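Local coordinates for Lysine/ornithine decarboxylase (Selenomonas ruminantium, PDB 5GJO), which decarboxylates L-lysine to cadaverine and L-ornithine to putrescine with similar efficiency, using pyridoxal 5'-phosphate as cofactor and working as a homodimer, at residues E280-I285 with N313-T318; Y304-F309 with R332-P337; T213-G218 with R246-T251; R40-A45 with A239-I244; K124-V129 with Q168-H173. The protein carries 2 engineered substitutions. One frame throughout, in Å; residues are numbered along the deposited sequence.

Contact 1 (E280-I285 with N313-T318)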
# COMPACT_ATOMS: atom_id res chain seq x y z
N GLU A 280 0.59 -8.70 30.65
CA GLU A 280 2.04 -8.60 30.91
C GLU A 280 2.80 -7.76 29.88
O GLU A 280 3.76 -7.10 30.22
CB GLU A 280 2.70 -9.97 31.05
CG GLU A 280 3.98 -9.94 31.88
CD GLU A 280 4.40 -11.34 32.32
OE1 GLU A 280 4.40 -11.60 33.55
OE2 GLU A 280 4.69 -12.18 31.42
N GLN A 281 2.36 -7.80 28.64
CA GLN A 281 2.98 -7.00 27.60
C GLN A 281 2.10 -5.76 27.26
O GLN A 281 1.07 -5.91 26.67
CB GLN A 281 3.28 -7.91 26.43
CG GLN A 281 3.77 -7.17 25.21
CD GLN A 281 4.74 -7.88 24.35
OE1 GLN A 281 5.05 -7.39 23.30
NE2 GLN A 281 5.28 -9.01 24.80
N PRO A 282 2.52 -4.54 27.61
CA PRO A 282 1.70 -3.43 27.20
C PRO A 282 1.66 -3.27 25.69
O PRO A 282 2.66 -3.59 24.99
CB PRO A 282 2.39 -2.23 27.79
CG PRO A 282 3.64 -2.66 28.36
CD PRO A 282 3.75 -4.14 28.25
N TRP A 283 0.57 -2.68 25.19
CA TRP A 283 0.47 -2.27 23.78
C TRP A 283 0.38 -0.77 23.72
O TRP A 283 -0.28 -0.10 24.53
CB TRP A 283 -0.74 -2.79 23.09
CG TRP A 283 -0.75 -4.24 22.75
CD1 TRP A 283 -0.47 -5.29 23.59
CD2 TRP A 283 -1.10 -4.84 21.49
NE1 TRP A 283 -0.56 -6.49 22.90
CE2 TRP A 283 -1.02 -6.24 21.64
CE3 TRP A 283 -1.47 -4.33 20.25
CZ2 TRP A 283 -1.23 -7.11 20.56
CZ3 TRP A 283 -1.66 -5.19 19.20
CH2 TRP A 283 -1.58 -6.58 19.37
N TYR A 284 0.99 -0.23 22.69
CA TYR A 284 0.85 1.14 22.34
C TYR A 284 0.36 1.23 20.90
O TYR A 284 0.96 0.62 20.00
CB TYR A 284 2.20 1.82 22.40
CG TYR A 284 2.78 1.66 23.78
CD1 TYR A 284 2.17 2.30 24.84
CD2 TYR A 284 3.89 0.87 24.02
CE1 TYR A 284 2.63 2.14 26.12
CE2 TYR A 284 4.43 0.76 25.32
CZ TYR A 284 3.76 1.37 26.35
OH TYR A 284 4.20 1.36 27.63
N ILE A 285 -0.67 2.06 20.71
CA ILE A 285 -1.23 2.32 19.40
C ILE A 285 -0.72 3.66 18.91
O ILE A 285 -0.84 4.67 19.60
CB ILE A 285 -2.78 2.34 19.43
CG1 ILE A 285 -3.27 0.98 19.90
CG2 ILE A 285 -3.32 2.59 18.03
CD1 ILE A 285 -2.73 -0.19 19.16
N ASN A 313 12.34 2.03 33.72
CA ASN A 313 12.58 0.66 33.35
C ASN A 313 11.74 0.37 32.08
O ASN A 313 10.70 0.93 31.93
CB ASN A 313 12.08 -0.30 34.42
CG ASN A 313 12.83 -0.14 35.74
OD1 ASN A 313 14.02 0.14 35.74
ND2 ASN A 313 12.14 -0.34 36.85
N LYS A 314 12.24 -0.56 31.30
CA LYS A 314 11.68 -0.95 30.03
C LYS A 314 11.20 -2.33 30.18
O LYS A 314 11.72 -3.12 31.01
CB LYS A 314 12.78 -0.98 28.97
CG LYS A 314 13.33 0.38 28.64
CD LYS A 314 14.24 0.42 27.43
CE LYS A 314 14.84 1.86 27.39
NZ LYS A 314 15.26 2.20 26.03
N LYS A 315 10.17 -2.65 29.44
CA LYS A 315 9.72 -4.02 29.34
C LYS A 315 9.22 -4.36 27.93
O LYS A 315 8.86 -3.41 27.16
CB LYS A 315 8.61 -4.23 30.36
CG LYS A 315 7.37 -3.44 30.15
CD LYS A 315 6.24 -3.87 31.10
CE LYS A 315 6.54 -3.42 32.50
NZ LYS A 315 5.36 -3.79 33.33
N PRO A 316 9.13 -5.65 27.62
CA PRO A 316 8.70 -5.99 26.28
C PRO A 316 7.33 -5.50 26.01
O PRO A 316 6.38 -5.72 26.84
CB PRO A 316 8.79 -7.57 26.23
CG PRO A 316 9.89 -7.84 27.21
CD PRO A 316 9.64 -6.87 28.33
N SER A 317 7.20 -4.82 24.84
CA SER A 317 5.97 -4.11 24.46
C SER A 317 5.62 -4.33 23.00
O SER A 317 6.48 -4.57 22.18
CB SER A 317 6.08 -2.64 24.76
OG SER A 317 6.54 -2.38 26.12
N THR A 318 4.31 -4.22 22.68
CA THR A 318 3.85 -4.29 21.33
C THR A 318 3.39 -2.91 20.83
O THR A 318 2.78 -2.18 21.61
CB THR A 318 2.75 -5.32 21.24
OG1 THR A 318 3.31 -6.65 21.44
CG2 THR A 318 2.03 -5.34 19.89
O HOH W 1 6.31 -7.36 28.97
O HOH W 2 6.32 -0.44 28.00
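Thr-318 lays its methyl CG2 on the indole of Trp-283, 3.4 Å from the centroid of the six-membered ring and almost on the ring normal, a CH-pi contact over the face. The two side chains run side by side, pointing the same way, because Trp-283 and Thr-318 are a parallel bridge pair. With OG1 beside the backbone N (chi1 -69°) and CG2 therefore anti to it, Thr-318 gives the methyl to the ring and keeps OG1 for Gln-281 OE1, 2.7 Å away, which it meets from above the amide plane. Gln-281, CG anti to its backbone N (chi1 173°), has its amide also held by NE2 to Asp-333. Between the backbones, Thr-318 N donates to Pro-282 O at 2.9 Å, and Tyr-284 N to Thr-318 O at 2.9 Å. An alanine in place of Trp-283 would probably leave the Thr-318 methyl without its aromatic cover and open a gap there. One water links Ser-317 OG with Tyr-284 OH, and the same tyrosine hydroxyl also bonds Leu-339 N. Strand 283-286 lies between strands 266-276 and 315-320 of the mixed sheet, strand 329-336 flanks the latter, and Trp-283 also packs on Thr-151 of the second subunit.

Contact 2 (Y304-F309 with R332-P337)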
# COMPACT_ATOMS: atom_id res chain seq x y z
N TYR A 304 12.27 -1.12 10.83
CA TYR A 304 12.75 0.23 11.00
C TYR A 304 13.22 0.47 12.44
O TYR A 304 12.64 -0.07 13.36
CB TYR A 304 11.66 1.29 10.67
CG TYR A 304 11.25 1.16 9.23
CD1 TYR A 304 11.94 1.83 8.23
CD2 TYR A 304 10.20 0.36 8.88
CE1 TYR A 304 11.58 1.64 6.86
CE2 TYR A 304 9.84 0.17 7.54
CZ TYR A 304 10.55 0.75 6.55
OH TYR A 304 10.18 0.52 5.22
N PRO A 305 14.24 1.31 12.66
CA PRO A 305 14.69 1.60 14.02
C PRO A 305 13.71 2.53 14.74
O PRO A 305 13.64 3.69 14.40
CB PRO A 305 16.03 2.34 13.84
CG PRO A 305 16.29 2.27 12.43
CD PRO A 305 15.12 1.92 11.65
N LEU A 306 13.09 2.03 15.79
CA LEU A 306 12.19 2.75 16.65
C LEU A 306 12.90 3.27 17.86
O LEU A 306 13.60 2.51 18.52
CB LEU A 306 11.00 1.82 17.02
CG LEU A 306 10.02 2.39 18.04
CD1 LEU A 306 9.26 3.62 17.50
CD2 LEU A 306 9.05 1.32 18.35
N HIS A 307 12.69 4.54 18.20
CA HIS A 307 13.25 5.17 19.38
C HIS A 307 12.15 5.70 20.26
O HIS A 307 11.35 6.53 19.83
CB HIS A 307 14.23 6.31 19.03
CG HIS A 307 15.28 5.87 18.05
ND1 HIS A 307 15.16 6.00 16.66
CD2 HIS A 307 16.41 5.16 18.24
CE1 HIS A 307 16.20 5.45 16.06
NE2 HIS A 307 16.95 4.90 16.99
N CYS A 308 12.14 5.26 21.51
CA CYS A 308 11.16 5.74 22.52
C CYS A 308 11.90 6.63 23.47
O CYS A 308 13.06 6.43 23.76
CB CYS A 308 10.54 4.57 23.28
SG CYS A 308 9.67 3.40 22.23
N PHE A 309 11.26 7.59 24.02
CA PHE A 309 11.98 8.49 24.96
C PHE A 309 11.48 8.16 26.43
O PHE A 309 10.32 7.77 26.65
CB PHE A 309 11.73 9.95 24.53
CG PHE A 309 12.21 10.29 23.14
CD1 PHE A 309 13.55 10.45 22.86
CD2 PHE A 309 11.31 10.42 22.09
CE1 PHE A 309 14.01 10.77 21.62
CE2 PHE A 309 11.79 10.72 20.82
CZ PHE A 309 13.12 10.86 20.57
N ARG A 332 6.66 -6.36 18.13
CA ARG A 332 6.28 -7.21 19.28
C ARG A 332 7.52 -7.47 20.13
O ARG A 332 8.67 -7.47 19.62
CB ARG A 332 5.71 -8.53 18.76
CG ARG A 332 4.40 -8.38 18.02
CD ARG A 332 3.94 -9.75 17.52
NE ARG A 332 2.55 -9.73 16.98
CZ ARG A 332 2.28 -9.63 15.68
NH1 ARG A 332 3.27 -9.48 14.76
NH2 ARG A 332 1.03 -9.63 15.25
N ASP A 333 7.32 -7.56 21.43
CA ASP A 333 8.44 -7.85 22.39
C ASP A 333 9.54 -6.85 22.28
O ASP A 333 10.70 -7.15 22.39
CB ASP A 333 8.90 -9.28 22.23
CG ASP A 333 7.76 -10.25 22.32
OD1 ASP A 333 7.12 -10.36 23.34
OD2 ASP A 333 7.46 -10.94 21.35
N PHE A 334 9.16 -5.59 22.10
CA PHE A 334 10.10 -4.49 21.90
C PHE A 334 10.35 -3.86 23.25
O PHE A 334 9.41 -3.47 23.92
CB PHE A 334 9.49 -3.46 20.89
CG PHE A 334 10.40 -2.30 20.59
CD1 PHE A 334 10.51 -1.24 21.49
CD2 PHE A 334 11.25 -2.37 19.49
CE1 PHE A 334 11.39 -0.18 21.24
CE2 PHE A 334 12.13 -1.29 19.21
CZ PHE A 334 12.19 -0.23 20.09
N MET A 335 11.60 -3.77 23.70
CA MET A 335 11.88 -3.19 25.01
C MET A 335 11.64 -1.66 25.01
O MET A 335 12.36 -0.92 24.31
CB MET A 335 13.33 -3.46 25.47
CG MET A 335 13.58 -4.89 25.81
SD MET A 335 12.71 -5.31 27.36
CE MET A 335 13.57 -4.35 28.53
N ALA A 336 10.64 -1.23 25.75
CA ALA A 336 10.17 0.10 25.78
C ALA A 336 9.88 0.56 27.19
O ALA A 336 9.39 -0.24 28.05
CB ALA A 336 8.94 0.27 24.88
N PRO A 337 10.13 1.88 27.44
CA PRO A 337 9.67 2.44 28.68
C PRO A 337 8.19 2.56 28.75
O PRO A 337 7.49 2.24 27.74
CB PRO A 337 10.37 3.78 28.74
CG PRO A 337 10.43 4.18 27.32
CD PRO A 337 10.68 2.93 26.56
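Leu-306 covers one face of the Phe-334 ring with its CD2 methyl, which stands 4.0 Å from the ring centroid and close to the normal, a CH-pi contact over the centre. CG of Phe-334 stands anti to the backbone N (chi1 -179°), and the ring tip also reaches the leucine backbone, CZ lying 3.5 Å from Leu-306 O. Leu-306 CB adds a second apolar touch on the same CZ at 3.9 Å. A flat aromatic suits this place, since one ring can meet a branched aliphatic chain and a sulfur at once: Cys-308 SG approaches obliquely, 4.1 Å from Phe-334 CE1, as a sulfur-aromatic contact. No hydrogen bond joins the two segments. They run in nearly the same direction, yet each pairs with a different strand of the mixed sheet in the beta domain, 306-307 with 344-347 and 329-336 with 315-320. Asp-333 and Phe-334 both face Ser-317 as a G1 beta bulge, where the chain turns a corner at Arg-332 and Asp-333. Cys-308 SG lies 4.2 Å from Ala-336 CB. Cys-308 CB packs on Pro-337 CD at 3.7 Å, and Pro-337 CG rests against Phe-309 O.

Contact 3 (T213-G218 with R246-T251)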
# COMPACT_ATOMS: atom_id res chain seq x y z
N THR A 213 28.83 2.53 -25.87
CA THR A 213 29.45 3.71 -25.27
C THR A 213 29.13 3.89 -23.73
O THR A 213 29.85 4.63 -23.06
CB THR A 213 28.94 4.98 -25.98
OG1 THR A 213 27.54 5.08 -25.98
CG2 THR A 213 29.37 5.02 -27.50
N ASP A 214 28.00 3.33 -23.29
CA ASP A 214 27.45 3.58 -21.95
C ASP A 214 27.15 2.32 -21.16
O ASP A 214 26.62 1.38 -21.70
CB ASP A 214 26.14 4.34 -22.09
CG ASP A 214 26.35 5.79 -22.44
OD1 ASP A 214 26.88 6.05 -23.52
OD2 ASP A 214 25.97 6.66 -21.66
N LEU A 215 27.44 2.35 -19.87
CA LEU A 215 27.20 1.21 -19.00
C LEU A 215 26.46 1.79 -17.74
O LEU A 215 26.88 2.79 -17.20
CB LEU A 215 28.49 0.65 -18.59
CG LEU A 215 28.54 -0.41 -17.53
CD1 LEU A 215 27.86 -1.68 -18.10
CD2 LEU A 215 29.99 -0.68 -17.07
N ASP A 216 25.32 1.20 -17.38
CA ASP A 216 24.54 1.64 -16.19
C ASP A 216 24.55 0.44 -15.22
O ASP A 216 24.00 -0.61 -15.49
CB ASP A 216 23.16 2.03 -16.64
CG ASP A 216 22.31 2.66 -15.54
OD1 ASP A 216 22.29 2.10 -14.45
OD2 ASP A 216 21.57 3.66 -15.81
N ILE A 217 25.18 0.64 -14.07
CA ILE A 217 25.34 -0.34 -13.06
C ILE A 217 24.17 -0.49 -12.05
O ILE A 217 24.31 -1.29 -11.13
CB ILE A 217 26.63 -0.10 -12.26
CG1 ILE A 217 26.58 1.14 -11.36
CG2 ILE A 217 27.81 -0.00 -13.20
CD1 ILE A 217 27.62 1.08 -10.29
N GLY A 218 23.10 0.25 -12.25
CA GLY A 218 21.90 0.15 -11.40
C GLY A 218 22.14 0.67 -10.00
O GLY A 218 23.04 1.51 -9.79
N ARG A 246 39.30 -0.11 -13.91
CA ARG A 246 40.03 -1.26 -14.40
C ARG A 246 39.51 -1.72 -15.71
O ARG A 246 40.30 -1.94 -16.66
CB ARG A 246 39.97 -2.38 -13.40
CG ARG A 246 40.63 -3.67 -13.84
CD ARG A 246 40.11 -4.81 -13.02
NE ARG A 246 40.79 -6.08 -13.32
CZ ARG A 246 40.43 -7.23 -12.82
NH1 ARG A 246 39.32 -7.33 -12.03
NH2 ARG A 246 41.19 -8.30 -13.05
N LEU A 247 38.23 -1.92 -15.81
CA LEU A 247 37.60 -2.48 -17.01
C LEU A 247 37.03 -1.52 -17.99
O LEU A 247 36.92 -1.86 -19.18
CB LEU A 247 36.46 -3.47 -16.60
CG LEU A 247 36.88 -4.59 -15.69
CD1 LEU A 247 35.66 -5.42 -15.28
CD2 LEU A 247 37.97 -5.50 -16.30
N PHE A 248 36.56 -0.30 -17.55
CA PHE A 248 35.85 0.62 -18.40
C PHE A 248 36.48 2.01 -18.33
O PHE A 248 35.78 3.02 -18.04
CB PHE A 248 34.34 0.67 -18.02
CG PHE A 248 33.62 -0.61 -18.31
CD1 PHE A 248 33.07 -0.84 -19.57
CD2 PHE A 248 33.49 -1.59 -17.33
CE1 PHE A 248 32.41 -2.01 -19.85
CE2 PHE A 248 32.84 -2.82 -17.63
CZ PHE A 248 32.26 -2.97 -18.89
N PRO A 249 37.76 2.14 -18.70
CA PRO A 249 38.42 3.46 -18.67
C PRO A 249 37.83 4.49 -19.61
O PRO A 249 37.88 5.70 -19.36
CB PRO A 249 39.88 3.14 -19.09
CG PRO A 249 39.84 1.82 -19.70
CD PRO A 249 38.68 1.06 -19.09
N ASP A 250 37.29 4.01 -20.71
CA ASP A 250 36.78 4.85 -21.81
C ASP A 250 35.31 4.73 -22.12
O ASP A 250 34.83 5.06 -23.21
CB ASP A 250 37.61 4.47 -23.08
CG ASP A 250 39.11 4.55 -22.85
OD1 ASP A 250 39.62 5.47 -22.16
OD2 ASP A 250 39.78 3.63 -23.33
N THR A 251 34.53 4.27 -21.16
CA THR A 251 33.09 4.17 -21.32
C THR A 251 32.42 5.19 -20.33
O THR A 251 33.01 5.43 -19.34
CB THR A 251 32.74 2.72 -20.97
OG1 THR A 251 33.24 1.85 -22.02
CG2 THR A 251 31.26 2.52 -20.90
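Leu-215 holds CG anti to its backbone N (chi1 171°), while Phe-248 has CG anti to its carbonyl carbon (chi1 -67°), and from these starts the two side chains meet at about a right angle. The CD2 methyl of Leu-215 comes down over the middle of the phenyl ring, 3.5 Å from its centroid and 9° off the normal, all six ring carbons of Phe-248 lying within about 4 Å. Leucine suits the place because its branched end offers one methyl to the ring; phenylalanine, because its flat face receives that methyl evenly. Phe-202 also meets the Phe-248 ring, edge to face. An alanine in place of Phe-248 would probably leave Leu-215 CD2 facing no ring and open a gap between strand and helix end.

Phe-248 is the first residue beyond helix 233-247 and starts a type I turn that ends at Thr-251, just before strand 252-255. There Thr-251 turns its methyl to the neighbouring strand, CG2 lying 3.3 Å from Thr-213 O and 4.1 Å from Leu-215 CB. The contact belongs to a beta-alpha-beta unit of the pyridoxal-phosphate-binding barrel: strand 214-216, the helix, then the parallel strand 252-255. The backbones of Thr-213 and Leu-215 bond instead to Ala-252 and Trp-254, so the hold here rests on one methyl fitting one ring face and probably depends on close packing more than on polar pairing.

Contact 4 (R40-A45 with A239-I244)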
# COMPACT_ATOMS: atom_id res chain seq x y z
N ARG A 40 32.26 11.44 -4.40
CA ARG A 40 33.59 11.22 -3.86
C ARG A 40 34.13 9.79 -3.94
O ARG A 40 35.26 9.60 -4.30
CB ARG A 40 33.60 11.70 -2.42
CG ARG A 40 34.90 11.66 -1.68
CD ARG A 40 34.67 12.05 -0.22
NE ARG A 40 33.84 13.23 -0.11
CZ ARG A 40 32.72 13.38 0.61
NH1 ARG A 40 32.11 14.53 0.57
NH2 ARG A 40 32.23 12.43 1.37
N HIS A 41 33.31 8.80 -3.64
CA HIS A 41 33.76 7.40 -3.56
C HIS A 41 33.49 6.61 -4.80
O HIS A 41 34.10 5.58 -4.99
CB HIS A 41 33.15 6.71 -2.33
CG HIS A 41 33.63 7.30 -1.03
ND1 HIS A 41 34.93 7.21 -0.63
CD2 HIS A 41 33.00 8.09 -0.12
CE1 HIS A 41 35.09 7.88 0.51
NE2 HIS A 41 33.94 8.45 0.82
N LEU A 42 32.58 7.10 -5.61
CA LEU A 42 32.23 6.44 -6.84
C LEU A 42 32.20 7.49 -7.95
O LEU A 42 31.21 7.68 -8.60
CB LEU A 42 30.88 5.73 -6.66
CG LEU A 42 30.35 4.82 -7.76
CD1 LEU A 42 31.33 3.77 -8.22
CD2 LEU A 42 29.05 4.17 -7.32
N PRO A 43 33.34 8.16 -8.16
CA PRO A 43 33.34 9.23 -9.15
C PRO A 43 33.03 8.81 -10.58
O PRO A 43 32.41 9.57 -11.32
CB PRO A 43 34.74 9.85 -8.98
CG PRO A 43 35.58 8.78 -8.41
CD PRO A 43 34.60 8.09 -7.42
N ARG A 44 33.41 7.61 -10.97
CA ARG A 44 33.19 7.15 -12.33
C ARG A 44 31.71 7.02 -12.74
O ARG A 44 31.40 7.05 -13.92
CB ARG A 44 33.95 5.85 -12.60
CG ARG A 44 35.46 6.02 -12.74
CD ARG A 44 35.85 6.96 -13.87
NE ARG A 44 35.12 6.68 -15.09
CZ ARG A 44 35.34 5.63 -15.87
NH1 ARG A 44 34.60 5.44 -16.94
NH2 ARG A 44 36.29 4.77 -15.59
N ALA A 45 30.81 6.81 -11.79
CA ALA A 45 29.40 6.54 -12.13
C ALA A 45 28.59 7.74 -11.90
O ALA A 45 28.26 8.05 -10.72
CB ALA A 45 28.87 5.36 -11.33
N ALA A 239 35.45 0.02 -4.20
CA ALA A 239 35.71 -1.28 -4.89
C ALA A 239 34.95 -1.33 -6.19
O ALA A 239 35.52 -1.76 -7.22
CB ALA A 239 35.33 -2.44 -4.02
N ILE A 240 33.74 -0.83 -6.22
CA ILE A 240 33.00 -0.72 -7.50
C ILE A 240 33.75 0.24 -8.44
O ILE A 240 33.97 -0.04 -9.66
CB ILE A 240 31.57 -0.35 -7.25
CG1 ILE A 240 30.81 -1.43 -6.49
CG2 ILE A 240 30.80 -0.07 -8.52
CD1 ILE A 240 29.51 -0.98 -5.88
N ASN A 241 34.12 1.42 -7.92
CA ASN A 241 34.81 2.43 -8.73
C ASN A 241 36.12 1.85 -9.30
O ASN A 241 36.40 2.06 -10.52
CB ASN A 241 35.09 3.70 -7.93
CG ASN A 241 35.37 4.86 -8.79
OD1 ASN A 241 34.52 5.43 -9.44
ND2 ASN A 241 36.65 5.21 -8.82
N LYS A 242 36.83 1.08 -8.47
CA LYS A 242 38.15 0.50 -8.84
C LYS A 242 37.92 -0.45 -10.04
O LYS A 242 38.70 -0.45 -11.05
CB LYS A 242 38.82 -0.19 -7.67
CG LYS A 242 40.22 -0.71 -7.99
CD LYS A 242 40.76 -1.61 -6.92
CE LYS A 242 42.24 -1.86 -7.17
NZ LYS A 242 42.85 -2.59 -6.02
N GLN A 243 36.84 -1.22 -9.99
CA GLN A 243 36.57 -2.18 -11.03
C GLN A 243 36.10 -1.48 -12.29
O GLN A 243 36.38 -1.92 -13.44
CB GLN A 243 35.54 -3.22 -10.55
CG GLN A 243 35.24 -4.34 -11.55
CD GLN A 243 36.18 -5.52 -11.39
OE1 GLN A 243 37.35 -5.35 -11.12
NE2 GLN A 243 35.64 -6.72 -11.45
N ILE A 244 35.41 -0.35 -12.15
CA ILE A 244 35.04 0.41 -13.32
C ILE A 244 36.27 1.06 -13.97
O ILE A 244 36.38 1.07 -15.19
CB ILE A 244 34.00 1.52 -13.00
CG1 ILE A 244 32.64 0.91 -12.57
CG2 ILE A 244 33.77 2.45 -14.17
CD1 ILE A 244 31.80 1.85 -11.80
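Asn-241 and Arg-44 form the polar centre of this contact: Arg-44 N donates to Asn-241 OD1 at 2.9 Å, with an N-H...O angle of 162° and the donor in the plane of the amide. Asn-241 has CG anti to its backbone N (chi1 -162°), and its amide oxygen meets the turn. Packing here is close, for Pro-43 CD lies 3.3 Å from the same OD1, and the proline N, having no hydrogen, makes no competing bond. An asparagine suits the site, being short enough to fit and able to offer a carbonyl oxygen to a backbone N-H.

Toward the barrel, Leu-42 CD1 packs 3.9 Å from Ile-240 CG2 and 4.1 Å from Ile-244 CD1, the two isoleucines, one helical turn apart, pointing to the same side of the helix. A separate, mixed contact sets Ile-244 CG2 over one face of the Arg-44 guanidinium, offset toward the rim and 3.7 Å from NH2, while the charge is met by a salt bridge to Asp-245 and NH1 bonds Phe-248 O. The outer side is looser: Pro-43 touches the amide through CD and CG, yet is exposed and gives little area, and His-41 is directed to preceding turns of the same helix, where ND1 bonds Glu-238.

The Leu-42 to Ala-45 link is a type I turn between helix 28-41 and strand 45-50. The contact joins this turn into the first barrel strand to helix 233-247, which precedes the last, 252-255; these strands are neighbours, so it lies where the alpha/beta barrel closes.

Contact 5 (K124-V129 with Q168-H173)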
# COMPACT_ATOMS: atom_id res chain seq x y z
N LYS A 124 7.43 -1.33 -29.47
CA LYS A 124 6.80 -0.28 -28.65
C LYS A 124 7.75 0.93 -28.57
O LYS A 124 7.28 2.06 -28.75
CB LYS A 124 6.52 -0.77 -27.18
CG LYS A 124 5.44 -1.81 -27.01
CD LYS A 124 5.54 -2.61 -25.66
CE LYS A 124 5.50 -1.75 -24.46
NZ LYS A 124 5.59 -2.53 -23.16
N MET A 125 9.03 0.70 -28.25
CA MET A 125 10.00 1.78 -28.07
C MET A 125 10.29 2.51 -29.43
O MET A 125 10.34 3.76 -29.51
CB MET A 125 11.30 1.28 -27.52
CG MET A 125 11.22 0.82 -26.03
SD MET A 125 12.81 0.45 -25.35
CE MET A 125 13.31 -0.98 -26.30
N ALA A 126 10.51 1.71 -30.46
CA ALA A 126 10.83 2.24 -31.79
C ALA A 126 9.69 3.07 -32.35
O ALA A 126 9.93 4.11 -33.01
CB ALA A 126 11.15 1.08 -32.74
N LYS A 127 8.45 2.69 -32.06
CA LYS A 127 7.32 3.41 -32.48
C LYS A 127 7.14 4.73 -31.72
O LYS A 127 6.72 5.70 -32.29
CB LYS A 127 6.09 2.57 -32.30
CG LYS A 127 4.84 3.20 -32.83
CD LYS A 127 3.68 2.22 -32.99
CE LYS A 127 2.38 3.01 -32.90
NZ LYS A 127 1.32 2.30 -33.66
N ALA A 128 7.39 4.73 -30.41
CA ALA A 128 7.07 5.89 -29.58
C ALA A 128 8.14 6.91 -29.69
O ALA A 128 7.83 8.09 -29.72
CB ALA A 128 6.89 5.47 -28.10
N VAL A 129 9.40 6.49 -29.72
CA VAL A 129 10.54 7.40 -29.75
C VAL A 129 11.61 6.84 -30.67
O VAL A 129 12.66 6.31 -30.26
CB VAL A 129 11.10 7.71 -28.36
CG1 VAL A 129 12.17 8.81 -28.45
CG2 VAL A 129 9.98 8.13 -27.42
N GLN A 168 18.69 -2.11 -32.87
CA GLN A 168 19.39 -1.39 -33.98
C GLN A 168 18.66 -1.58 -35.31
O GLN A 168 18.36 -0.62 -36.03
CB GLN A 168 20.85 -1.79 -34.09
CG GLN A 168 21.70 -0.96 -35.10
CD GLN A 168 23.13 -1.41 -35.19
OE1 GLN A 168 23.44 -2.43 -35.82
NE2 GLN A 168 24.00 -0.69 -34.57
N ASP A 169 18.32 -2.82 -35.62
CA ASP A 169 17.49 -3.06 -36.83
C ASP A 169 16.18 -2.30 -36.86
O ASP A 169 15.71 -1.94 -37.96
CB ASP A 169 17.26 -4.59 -37.02
CG ASP A 169 18.53 -5.34 -37.41
OD1 ASP A 169 19.58 -4.72 -37.72
OD2 ASP A 169 18.51 -6.57 -37.35
N ALA A 170 15.54 -2.07 -35.71
CA ALA A 170 14.37 -1.29 -35.67
C ALA A 170 14.59 0.25 -35.59
O ALA A 170 13.62 0.97 -35.35
CB ALA A 170 13.44 -1.77 -34.56
N GLY A 171 15.82 0.71 -35.70
CA GLY A 171 16.15 2.14 -35.77
C GLY A 171 16.44 2.78 -34.44
O GLY A 171 16.65 3.99 -34.36
N LEU A 172 16.52 1.96 -33.40
CA LEU A 172 17.00 2.46 -32.09
C LEU A 172 18.47 2.53 -32.05
O LEU A 172 19.16 1.85 -32.81
CB LEU A 172 16.43 1.56 -30.95
CG LEU A 172 14.87 1.51 -30.92
CD1 LEU A 172 14.36 0.37 -30.05
CD2 LEU A 172 14.28 2.82 -30.41
N HIS A 173 19.04 3.32 -31.12
CA HIS A 173 20.42 3.41 -31.03
C HIS A 173 20.91 2.43 -29.95
O HIS A 173 20.59 2.63 -28.77
CB HIS A 173 20.89 4.82 -30.71
CG HIS A 173 22.37 4.91 -30.46
ND1 HIS A 173 22.91 5.70 -29.48
CD2 HIS A 173 23.41 4.42 -31.15
CE1 HIS A 173 24.22 5.58 -29.49
NE2 HIS A 173 24.55 4.81 -30.50
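A Schellman motif ends helix 160-169, and the residues that follow it rest on the last turn of helix 122-128. Gly-171 is its C-prime residue, with positive phi, a conformation that glycine adopts readily; its N bonds back to Gln-168 O. The side chain of Leu-172 then points toward the neighbouring helix.

Leu-172 carries the largest share of the contact. Its CG lies anti to the carbonyl carbon (chi1 -58°), and its two methyls divide the work. CD2 sits 3.8 Å from Ala-126 CA and 3.9 Å from Val-129 O. CD1 lies 4.1 Å from Met-125 CB and equally near Met-125 CE, where the methionine chain bends at its third torsion (chi3 -66°); the two side chains cross at about a right angle. A leucine suits this spot because its forked end can meet the helix backbone with one branch and a neighbouring side chain with the other.

Ala-126 is small enough to let the segments come close. Its CB lies 3.6 Å from Ala-170 O and 4.1 Å from Ala-170 CB, so methyl meets methyl at the more open edge of the contact. The side chains that meet are all apolar, though two carbonyl oxygens are touched by methyls.

Around it, Met-125 continues onto Phe-114 and Phe-116 of strand 113-116, and both Met-125 and Leu-172 touch Val-134 of strand 133-137. The contact thus lies on the helical layer outside these parallel barrel strands, with strand 173-178 leading away directly after Leu-172; Lys-124, at the other end, bonds Ile-273 O of the second subunit.

Overall arrangement
From the N terminus, contact 4 opens first, at residues 40-45, and closes with 239-244 after nearly two hundred residues. Contact 5 lies wholly within that span and closes a loop from helix 122-128 to the end of helix 160-169. Contact 3 opens at 213-218, before contact 4 has closed, and ends at 246-251, so these two cross; they share helix 233-247 and touch through Arg-44 and Phe-248. All three tie the helices and strands of the barrel. Contacts 1 and 2 follow in the beta domain and also cross, with strands 315-320 and 329-336 adjacent. Contacts 1 and 3 have centres about 52 Å apart.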